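Local coordinates for protein shikimate dehydrogenase (Thermotoga maritima, PDB 3U62) that probably catalyses the reversible NADPH-linked reduction of 3-dehydroshikimate to shikimate, the fourth of seven steps on the pathway to chorismate, at residues T93-V98 and V123-L128; F155-L160 and E182-D187; L170-S175 and V196-Y201. All blocks are in the same frame, centred on the assembly; numbering follows the deposited sequence.

Contact 1 (T93-V98 and V123-L128)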
loop_
_atom_site.group_PDB
_atom_site.type_symbol
_atom_site.label_atom_id
_atom_site.label_comp_id
_atom_site.label_asym_id
_atom_site.label_seq_id
_atom_site.Cartn_x
_atom_site.Cartn_y
_atom_site.Cartn_z
ATOM N N THR A 93 4.299 -7.045 -2.343
ATOM C CA THR A 93 4.103 -7.395 -0.940
ATOM C C THR A 93 3.009 -6.543 -0.297
ATOM O O THR A 93 2.622 -6.789 0.848
ATOM C CB THR A 93 5.411 -7.266 -0.130
ATOM O OG1 THR A 93 5.857 -5.905 -0.147
ATOM C CG2 THR A 93 6.493 -8.154 -0.723
ATOM N N ASP A 94 2.521 -5.547 -1.037
ATOM C CA ASP A 94 1.428 -4.693 -0.568
ATOM C C ASP A 94 0.159 -5.490 -0.278
ATOM O O ASP A 94 -0.466 -5.293 0.766
ATOM C CB ASP A 94 1.123 -3.572 -1.571
ATOM C CG ASP A 94 2.034 -2.364 -1.409
ATOM O OD1 ASP A 94 2.638 -2.190 -0.327
ATOM O OD2 ASP A 94 2.138 -1.574 -2.375
ATOM N N TRP A 95 -0.217 -6.386 -1.193
ATOM C CA TRP A 95 -1.422 -7.199 -1.011
ATOM C C TRP A 95 -1.302 -8.147 0.180
ATOM O O TRP A 95 -2.287 -8.397 0.881
ATOM C CB TRP A 95 -1.813 -7.955 -2.290
ATOM C CG TRP A 95 -0.955 -9.142 -2.648
ATOM C CD1 TRP A 95 0.136 -9.142 -3.465
ATOM C CD2 TRP A 95 -1.138 -10.503 -2.227
ATOM N NE1 TRP A 95 0.652 -10.410 -3.575
ATOM C CE2 TRP A 95 -0.108 -11.266 -2.824
ATOM C CE3 TRP A 95 -2.065 -11.151 -1.396
ATOM C CZ2 TRP A 95 0.022 -12.641 -2.619
ATOM C CZ3 TRP A 95 -1.934 -12.522 -1.192
ATOM C CH2 TRP A 95 -0.896 -13.250 -1.804
ATOM N N VAL A 96 -0.094 -8.666 0.398
ATOM C CA VAL A 96 0.216 -9.482 1.573
ATOM C C VAL A 96 0.032 -8.646 2.840
ATOM O O VAL A 96 -0.544 -9.119 3.823
ATOM C CB VAL A 96 1.656 -10.061 1.507
ATOM C CG1 VAL A 96 2.068 -10.688 2.837
ATOM C CG2 VAL A 96 1.772 -11.083 0.380
ATOM N N GLY A 97 0.514 -7.404 2.798
ATOM C CA GLY A 97 0.330 -6.454 3.892
ATOM C C GLY A 97 -1.133 -6.240 4.237
ATOM O O GLY A 97 -1.491 -6.172 5.414
ATOM N N VAL A 98 -1.975 -6.145 3.208
ATOM C CA VAL A 98 -3.416 -5.942 3.390
ATOM C C VAL A 98 -4.088 -7.174 4.009
ATOM O O VAL A 98 -4.822 -7.050 4.995
ATOM C CB VAL A 98 -4.125 -5.535 2.069
ATOM C CG1 VAL A 98 -5.625 -5.353 2.285
ATOM C CG2 VAL A 98 -3.525 -4.254 1.506
ATOM N N VAL A 123 -4.929 -3.790 -3.022
ATOM C CA VAL A 123 -6.060 -3.948 -2.106
ATOM C C VAL A 123 -7.148 -4.828 -2.730
ATOM O O VAL A 123 -7.650 -5.745 -2.075
ATOM C CB VAL A 123 -6.630 -2.572 -1.656
ATOM C CG1 VAL A 123 -7.998 -2.722 -0.999
ATOM C CG2 VAL A 123 -5.660 -1.884 -0.705
ATOM N N ILE A 124 -7.490 -4.559 -3.990
ATOM C CA ILE A 124 -8.489 -5.353 -4.711
ATOM C C ILE A 124 -8.069 -6.824 -4.794
ATOM O O ILE A 124 -8.876 -7.717 -4.521
ATOM C CB ILE A 124 -8.781 -4.786 -6.126
ATOM C CG1 ILE A 124 -9.375 -3.376 -6.027
ATOM C CG2 ILE A 124 -9.742 -5.705 -6.892
ATOM C CD1 ILE A 124 -9.181 -2.534 -7.283
ATOM N N TYR A 125 -6.809 -7.064 -5.156
ATOM C CA TYR A 125 -6.261 -8.419 -5.215
ATOM C C TYR A 125 -6.391 -9.117 -3.863
ATOM O O TYR A 125 -6.816 -10.271 -3.796
ATOM C CB TYR A 125 -4.798 -8.396 -5.667
ATOM C CG TYR A 125 -4.195 -9.767 -5.903
ATOM C CD1 TYR A 125 -4.272 -10.378 -7.155
ATOM C CD2 TYR A 125 -3.537 -10.447 -4.877
ATOM C CE1 TYR A 125 -3.717 -11.636 -7.377
ATOM C CE2 TYR A 125 -2.980 -11.703 -5.087
ATOM C CZ TYR A 125 -3.073 -12.292 -6.338
ATOM O OH TYR A 125 -2.522 -13.534 -6.550
ATOM N N ALA A 126 -6.030 -8.404 -2.797
ATOM C CA ALA A 126 -6.130 -8.927 -1.436
ATOM C C ALA A 126 -7.570 -9.290 -1.072
ATOM O O ALA A 126 -7.822 -10.372 -0.530
ATOM C CB ALA A 126 -5.565 -7.925 -0.444
ATOM N N LEU A 127 -8.504 -8.390 -1.377
ATOM C CA LEU A 127 -9.925 -8.610 -1.101
ATOM C C LEU A 127 -10.466 -9.832 -1.837
ATOM O O LEU A 127 -11.196 -10.637 -1.255
ATOM C CB LEU A 127 -10.749 -7.369 -1.461
ATOM C CG LEU A 127 -10.569 -6.109 -0.609
ATOM C CD1 LEU A 127 -11.143 -4.896 -1.326
ATOM C CD2 LEU A 127 -11.184 -6.261 0.779
ATOM N N LEU A 128 -10.095 -9.970 -3.109
ATOM C CA LEU A 128 -10.506 -11.120 -3.909
ATOM C C LEU A 128 -9.929 -12.429 -3.375
ATOM O O LEU A 128 -10.594 -13.471 -3.435
ATOM C CB LEU A 128 -10.133 -10.923 -5.381
ATOM C CG LEU A 128 -10.928 -9.867 -6.158
ATOM C CD1 LEU A 128 -10.249 -9.563 -7.480
ATOM C CD2 LEU A 128 -12.376 -10.296 -6.387
#
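Tyr125 turns the edge of its ring to a face of the Trp95 indole. The planes stand at 68°, and the centroid of the indole's five-membered ring lies 4.7 Å from that of the tyrosine, which meets the criteria for a T-shaped stack. The touching edge is CD2 and CE2: Tyr125 CD2 comes to 3.6 Å from Trp95 CD2, and CE2 sits over the centre of the indole. On the opposite face Val96 CG2 lies 3.7 Å above the ring plane, so the indole is sandwiched between a valine methyl of its own helix and the tyrosine edge. Tyr125 CG, anti to its backbone N (chi1 -174°), extends from a CB that points toward helix 94-101. The indole NE1 is hydrogen-bonded to Asp75, a second constraint on the rotation of the ring. An alanine at Trp95 would probably leave the Tyr125 edge facing a gap and Asp75 without its indole donor.

Next to the aromatic pair small and branched side chains pack closely. Ala126 CB lies 3.6 Å from Trp95 O and 3.8 Å from Val98 CG1. This small residue fits where the helices come nearest, Trp95 CA and Ala126 CA being 5.0 Å apart. Val98 CG2 then meets Val123 CG2 at 3.9 Å, the two side chains crossing at about a right angle.

The segment axes approach to 8.2 Å and cross at -51°. Helix 94-101, whose first residue Asp94 is a predicted shikimate ligand, is thereby packed on helix 118-129 of the nucleotide-binding domain. Helix 74-79 borders the aromatic pair through Ile79, helix 222-235 touches Thr93 and Val96, and strand 135-139 lies under Ile124 and Leu127.

Contact 2 (F155-L160 and E182-D187)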
loop_
_atom_site.group_PDB
_atom_site.type_symbol
_atom_site.label_atom_id
_atom_site.label_comp_id
_atom_site.label_asym_id
_atom_site.label_seq_id
_atom_site.Cartn_x
_atom_site.Cartn_y
_atom_site.Cartn_z
ATOM N N PHE A 155 -16.804 3.799 -10.337
ATOM C CA PHE A 155 -17.547 5.043 -10.169
ATOM C C PHE A 155 -16.584 6.225 -10.090
ATOM O O PHE A 155 -15.404 6.049 -9.778
ATOM C CB PHE A 155 -18.396 4.985 -8.893
ATOM C CG PHE A 155 -19.346 3.821 -8.844
ATOM C CD1 PHE A 155 -19.005 2.656 -8.163
ATOM C CD2 PHE A 155 -20.583 3.888 -9.478
ATOM C CE1 PHE A 155 -19.879 1.574 -8.116
ATOM C CE2 PHE A 155 -21.466 2.812 -9.438
ATOM C CZ PHE A 155 -21.114 1.652 -8.753
ATOM N N SER A 156 -17.086 7.423 -10.377
ATOM C CA SER A 156 -16.292 8.644 -10.248
ATOM C C SER A 156 -16.389 9.203 -8.828
ATOM O O SER A 156 -17.297 8.841 -8.075
ATOM C CB SER A 156 -16.722 9.682 -11.287
ATOM O OG SER A 156 -18.135 9.817 -11.324
ATOM N N LEU A 157 -15.457 10.087 -8.469
ATOM C CA LEU A 157 -15.339 10.584 -7.093
ATOM C C LEU A 157 -16.554 11.381 -6.605
ATOM O O LEU A 157 -16.808 11.443 -5.395
ATOM C CB LEU A 157 -14.051 11.400 -6.915
ATOM C CG LEU A 157 -13.519 11.595 -5.490
ATOM C CD1 LEU A 157 -12.916 10.314 -4.922
ATOM C CD2 LEU A 157 -12.508 12.731 -5.442
ATOM N N ASP A 158 -17.301 11.978 -7.535
ATOM C CA ASP A 158 -18.540 12.684 -7.176
ATOM C C ASP A 158 -19.625 11.723 -6.678
ATOM O O ASP A 158 -20.583 12.144 -6.026
ATOM C CB ASP A 158 -19.066 13.498 -8.360
ATOM C CG ASP A 158 -19.289 12.653 -9.598
ATOM O OD1 ASP A 158 -18.290 12.194 -10.187
ATOM O OD2 ASP A 158 -20.459 12.459 -9.986
ATOM N N GLN A 159 -19.461 10.437 -6.986
ATOM C CA GLN A 159 -20.414 9.411 -6.572
ATOM C C GLN A 159 -20.031 8.764 -5.240
ATOM O O GLN A 159 -20.784 7.939 -4.716
ATOM C CB GLN A 159 -20.544 8.332 -7.653
ATOM C CG GLN A 159 -21.046 8.843 -8.994
ATOM C CD GLN A 159 -21.090 7.754 -10.048
ATOM O OE1 GLN A 159 -20.056 7.320 -10.555
ATOM N NE2 GLN A 159 -22.296 7.316 -10.392
ATOM N N LEU A 160 -18.874 9.145 -4.694
ATOM C CA LEU A 160 -18.345 8.522 -3.474
ATOM C C LEU A 160 -19.341 8.525 -2.317
ATOM O O LEU A 160 -19.580 7.491 -1.694
ATOM C CB LEU A 160 -17.022 9.170 -3.037
ATOM C CG LEU A 160 -16.340 8.568 -1.799
ATOM C CD1 LEU A 160 -15.886 7.133 -2.069
ATOM C CD2 LEU A 160 -15.154 9.418 -1.375
ATOM N N GLU A 182 -9.645 16.085 2.859
ATOM C CA GLU A 182 -10.836 15.284 3.128
ATOM C C GLU A 182 -11.403 14.691 1.845
ATOM O O GLU A 182 -11.354 15.320 0.785
ATOM C CB GLU A 182 -11.915 16.136 3.798
ATOM C CG GLU A 182 -11.553 16.653 5.178
ATOM C CD GLU A 182 -12.651 17.501 5.790
ATOM O OE1 GLU A 182 -13.833 17.093 5.736
ATOM O OE2 GLU A 182 -12.332 18.579 6.335
ATOM N N LEU A 183 -11.939 13.478 1.951
ATOM C CA LEU A 183 -12.667 12.856 0.850
ATOM C C LEU A 183 -14.125 13.319 0.866
ATOM O O LEU A 183 -14.680 13.576 1.938
ATOM C CB LEU A 183 -12.586 11.328 0.945
ATOM C CG LEU A 183 -11.259 10.665 0.553
ATOM C CD1 LEU A 183 -11.186 9.249 1.106
ATOM C CD2 LEU A 183 -11.060 10.662 -0.962
ATOM N N PRO A 184 -14.754 13.428 -0.323
ATOM C CA PRO A 184 -16.155 13.851 -0.404
ATOM C C PRO A 184 -17.131 12.758 0.044
ATOM O O PRO A 184 -17.811 12.141 -0.784
ATOM C CB PRO A 184 -16.336 14.187 -1.889
ATOM C CG PRO A 184 -15.326 13.354 -2.589
ATOM C CD PRO A 184 -14.154 13.240 -1.660
ATOM N N VAL A 185 -17.187 12.528 1.353
ATOM C CA VAL A 185 -18.080 11.532 1.941
ATOM C C VAL A 185 -18.639 12.047 3.272
ATOM O O VAL A 185 -17.901 12.587 4.101
ATOM C CB VAL A 185 -17.393 10.134 2.078
ATOM C CG1 VAL A 185 -16.137 10.201 2.954
ATOM C CG2 VAL A 185 -18.372 9.078 2.592
ATOM N N SER A 186 -19.947 11.886 3.454
ATOM C CA SER A 186 -20.660 12.446 4.600
ATOM C C SER A 186 -20.590 11.566 5.843
ATOM O O SER A 186 -20.280 10.375 5.756
ATOM C CB SER A 186 -22.128 12.689 4.236
ATOM O OG SER A 186 -22.766 11.462 3.845
ATOM N N ASP A 187 -20.890 12.168 6.995
ATOM C CA ASP A 187 -21.044 11.436 8.252
ATOM C C ASP A 187 -22.123 10.366 8.123
ATOM O O ASP A 187 -21.943 9.238 8.585
ATOM C CB ASP A 187 -21.415 12.392 9.389
ATOM C CG ASP A 187 -20.255 13.267 9.829
ATOM O OD1 ASP A 187 -19.184 13.232 9.184
ATOM O OD2 ASP A 187 -20.417 13.997 10.830
HETATM O O HOH W 1 -18.881 12.182 -3.305
#
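Leu160 reaches toward the 182-187 loop and meets Pro184 first: its CB lies 3.8 Å from Pro184 O. Leu160 CG follows at 4.0 Å from Pro184 O, placed anti to the backbone N (chi1 -178°). CD2 is shared among three residues. Leu160 CD2 lies 4.0 Å from Leu183 CB, as near to Pro184 CD, close to Pro184 O as well, and a little farther from Val185 CB. Strand 111-114 supports Leu160 through Val112 and Val114.

This packing joins the end of an outermost strand of the parallel Rossmann-type sheet, 153-156, to the loop between strand 169-172 and helix 187-190. The 3-10 turn after that strand is held locally: Ser156 N donates to Gln159 OE1 in the carbonyl plane, on a lone pair, and Ser156 OG donates to Asp158 OD1 at 2.6 Å, on the syn side, tilted 30° out of the carboxylate plane.

On the loop side Pro184 is the centre of an inverse gamma turn, closed by Val185 N donating to Leu183 O at 2.8 Å. The ring of Pro184 packs on Leu157, crossing its side chain at about a right angle, Pro184 CG lying 3.8 Å from Leu157 CG. No hydrogen bond directly spans the segments, but water 1 lies 2.7 Å from Pro184 O and 3.0 Å from Leu157 O, well oriented to donate to either, with more acceptors in reach than protons. Ser186, the N-cap of helix 187-190, caps a backbone N there with its side chain, and its OG is hydrogen-bonded to Asp161 too.

Contact 3 (L170-S175 and V196-Y201). With SO4 (sulfate ion), chain D.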
loop_
_atom_site.group_PDB
_atom_site.type_symbol
_atom_site.label_atom_id
_atom_site.label_comp_id
_atom_site.label_asym_id
_atom_site.label_seq_id
_atom_site.Cartn_x
_atom_site.Cartn_y
_atom_site.Cartn_z
ATOM N N LEU A 170 -14.963 0.544 3.720
ATOM C CA LEU A 170 -14.336 1.586 2.911
ATOM C C LEU A 170 -12.813 1.538 3.033
ATOM O O LEU A 170 -12.269 1.523 4.139
ATOM C CB LEU A 170 -14.855 2.971 3.318
ATOM C CG LEU A 170 -14.226 4.215 2.678
ATOM C CD1 LEU A 170 -14.553 4.303 1.195
ATOM C CD2 LEU A 170 -14.678 5.472 3.394
ATOM N N PHE A 171 -12.142 1.513 1.883
ATOM C CA PHE A 171 -10.686 1.561 1.806
ATOM C C PHE A 171 -10.257 2.818 1.060
ATOM O O PHE A 171 -10.647 3.012 -0.097
ATOM C CB PHE A 171 -10.138 0.343 1.046
ATOM C CG PHE A 171 -10.203 -0.955 1.809
ATOM C CD1 PHE A 171 -11.417 -1.607 2.004
ATOM C CD2 PHE A 171 -9.041 -1.547 2.295
ATOM C CE1 PHE A 171 -11.478 -2.815 2.698
ATOM C CE2 PHE A 171 -9.093 -2.756 2.991
ATOM C CZ PHE A 171 -10.314 -3.389 3.191
ATOM N N ASN A 172 -9.470 3.675 1.706
ATOM C CA ASN A 172 -8.762 4.718 0.972
ATOM C C ASN A 172 -7.386 4.214 0.573
ATOM O O ASN A 172 -6.603 3.792 1.429
ATOM C CB ASN A 172 -8.615 6.015 1.769
ATOM C CG ASN A 172 -7.702 7.020 1.072
ATOM O OD1 ASN A 172 -6.686 7.449 1.621
ATOM N ND2 ASN A 172 -8.050 7.382 -0.162
ATOM N N THR A 173 -7.094 4.258 -0.724
ATOM C CA THR A 173 -5.791 3.824 -1.234
ATOM C C THR A 173 -5.032 4.969 -1.912
ATOM O O THR A 173 -3.925 4.775 -2.426
ATOM C CB THR A 173 -5.907 2.624 -2.206
ATOM O OG1 THR A 173 -6.429 3.071 -3.465
ATOM C CG2 THR A 173 -6.814 1.536 -1.633
ATOM N N THR A 174 -5.632 6.158 -1.903
ATOM C CA THR A 174 -5.037 7.345 -2.517
ATOM C C THR A 174 -4.147 8.090 -1.526
ATOM O O THR A 174 -4.053 7.717 -0.352
ATOM C CB THR A 174 -6.117 8.332 -3.029
ATOM O OG1 THR A 174 -6.778 8.947 -1.913
ATOM C CG2 THR A 174 -7.144 7.627 -3.902
ATOM N N SER A 175 -3.507 9.151 -2.010
ATOM C CA SER A 175 -2.718 10.032 -1.159
ATOM C C SER A 175 -3.569 11.136 -0.521
ATOM O O SER A 175 -3.043 11.973 0.215
ATOM C CB SER A 175 -1.554 10.639 -1.945
ATOM O OG SER A 175 -0.572 9.662 -2.240
ATOM N N VAL A 196 -13.415 1.067 8.278
ATOM C CA VAL A 196 -12.763 2.166 7.573
ATOM C C VAL A 196 -11.264 1.883 7.578
ATOM O O VAL A 196 -10.639 1.782 8.638
ATOM C CB VAL A 196 -13.076 3.545 8.207
ATOM C CG1 VAL A 196 -12.183 4.636 7.617
ATOM C CG2 VAL A 196 -14.548 3.902 8.014
ATOM N N TYR A 197 -10.705 1.740 6.381
ATOM C CA TYR A 197 -9.317 1.348 6.202
ATOM C C TYR A 197 -8.615 2.411 5.370
ATOM O O TYR A 197 -9.089 2.780 4.294
ATOM C CB TYR A 197 -9.267 -0.013 5.499
ATOM C CG TYR A 197 -7.925 -0.721 5.492
ATOM C CD1 TYR A 197 -7.728 -1.883 6.240
ATOM C CD2 TYR A 197 -6.868 -0.257 4.708
ATOM C CE1 TYR A 197 -6.505 -2.551 6.225
ATOM C CE2 TYR A 197 -5.642 -0.916 4.687
ATOM C CZ TYR A 197 -5.469 -2.060 5.447
ATOM O OH TYR A 197 -4.257 -2.711 5.427
ATOM N N ASP A 198 -7.493 2.909 5.876
ATOM C CA ASP A 198 -6.712 3.911 5.165
ATOM C C ASP A 198 -5.285 3.403 5.018
ATOM O O ASP A 198 -4.655 3.022 6.006
ATOM C CB ASP A 198 -6.737 5.241 5.928
ATOM C CG ASP A 198 -6.454 6.442 5.038
ATOM O OD1 ASP A 198 -5.653 6.324 4.086
ATOM O OD2 ASP A 198 -7.035 7.519 5.299
ATOM N N VAL A 199 -4.780 3.386 3.787
ATOM C CA VAL A 199 -3.413 2.924 3.531
ATOM C C VAL A 199 -2.375 3.924 4.039
ATOM O O VAL A 199 -1.197 3.581 4.190
ATOM C CB VAL A 199 -3.148 2.600 2.031
ATOM C CG1 VAL A 199 -4.130 1.546 1.519
ATOM C CG2 VAL A 199 -3.196 3.868 1.172
ATOM N N ILE A 200 -2.815 5.157 4.292
ATOM C CA ILE A 200 -1.942 6.191 4.837
ATOM C C ILE A 200 -1.560 5.839 6.272
ATOM O O ILE A 200 -2.408 5.479 7.095
ATOM C CB ILE A 200 -2.564 7.605 4.730
ATOM C CG1 ILE A 200 -2.811 7.952 3.257
ATOM C CG2 ILE A 200 -1.651 8.656 5.372
ATOM C CD1 ILE A 200 -3.781 9.096 3.027
ATOM N N TYR A 201 -0.263 5.942 6.534
ATOM C CA TYR A 201 0.369 5.460 7.750
ATOM C C TYR A 201 -0.118 6.161 9.027
ATOM O O TYR A 201 -0.246 5.530 10.078
ATOM C CB TYR A 201 1.889 5.593 7.587
ATOM C CG TYR A 201 2.684 5.216 8.806
ATOM C CD1 TYR A 201 3.049 6.182 9.744
ATOM C CD2 TYR A 201 3.067 3.895 9.031
ATOM C CE1 TYR A 201 3.772 5.846 10.875
ATOM C CE2 TYR A 201 3.793 3.545 10.166
ATOM C CZ TYR A 201 4.143 4.529 11.080
ATOM O OH TYR A 201 4.865 4.209 12.207
HETATM S S SO4 D . -1.909 8.770 -5.280
HETATM O O1 SO4 D . -0.955 9.759 -5.780
HETATM O O2 SO4 D . -2.255 7.832 -6.348
HETATM O O3 SO4 D . -3.118 9.449 -4.821
HETATM O O4 SO4 D . -1.311 8.032 -4.172
#
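Phe171 and Tyr197 lie on neighbouring parallel strands, 169-172 and 195-198, the two strands of a beta-alpha-beta unit in the Rossmann-type domain. Their rings form an offset stack, with centroids 4.7 Å apart and planes at 26°. Phe171 CE2 lies over one face of the tyrosine ring, 3.4 Å from Tyr197 CG. In return Tyr197 CB sits over a face of the Phe171 ring in a CH-pi contact, 3.8 Å from its centroid. Both CB atoms point to the same face of the sheet, with Phe171 CG anti to its carbonyl carbon (chi1 -73°).

The stack rests on paired backbones. Tyr197 N donates to Leu170 O, Asn172 N to Tyr197 O, and Val199 N to Asn172 O. The last of these carries the pairing just past the strands, where both methyls of Val199, a predicted NADP(+) ligand, lie against Asn172 O, at 3.3 Å from CG1 and 3.4 Å from CG2.

Outside this shell, helix 118-129 packs on the phenylalanine through Val123 and Leu127, and Ser101 holds the Tyr197 hydroxyl. On the sheet face of Asn172, Asp198 OD1 accepts from Ile200 N at 3.1 Å, from above the carboxylate plane, to make an Asx turn, while its OD2 is bound to Thr204. Ile200 CD1 packs against Thr174 O. Beyond Thr174 the chain meets a sulfate, probably from the crystallisation liquor, which Arg140 and Arg144 of the predicted NADP(+) site also bind. Ser175 grips it twice, N donating to O3 at 2.9 Å and OG donating to O4 at 2.6 Å.

Contacts 1 and 3 are buried, their centres 13 Å apart, whereas contact 2 lies at the surface, its centre about 21 Å from the centre of the chain. The buried pair touch: Val123 CG1 of contact 1 reaches Phe171 CD2 of contact 3 at 3.6 Å, so helix 118-129 takes part in one helix pairing while packing on the sheet. Contacts 2 and 3 alternate along the chain and reach the same sheet, meeting at Leu183 and Asn172; contacts 1 and 2 do not touch. The aromatic pairs differ: T-shaped between the helices of contact 1, offset between the strands of contact 3. Backbone hydrogen bonds cross only contact 3, and a water lies across contact 2.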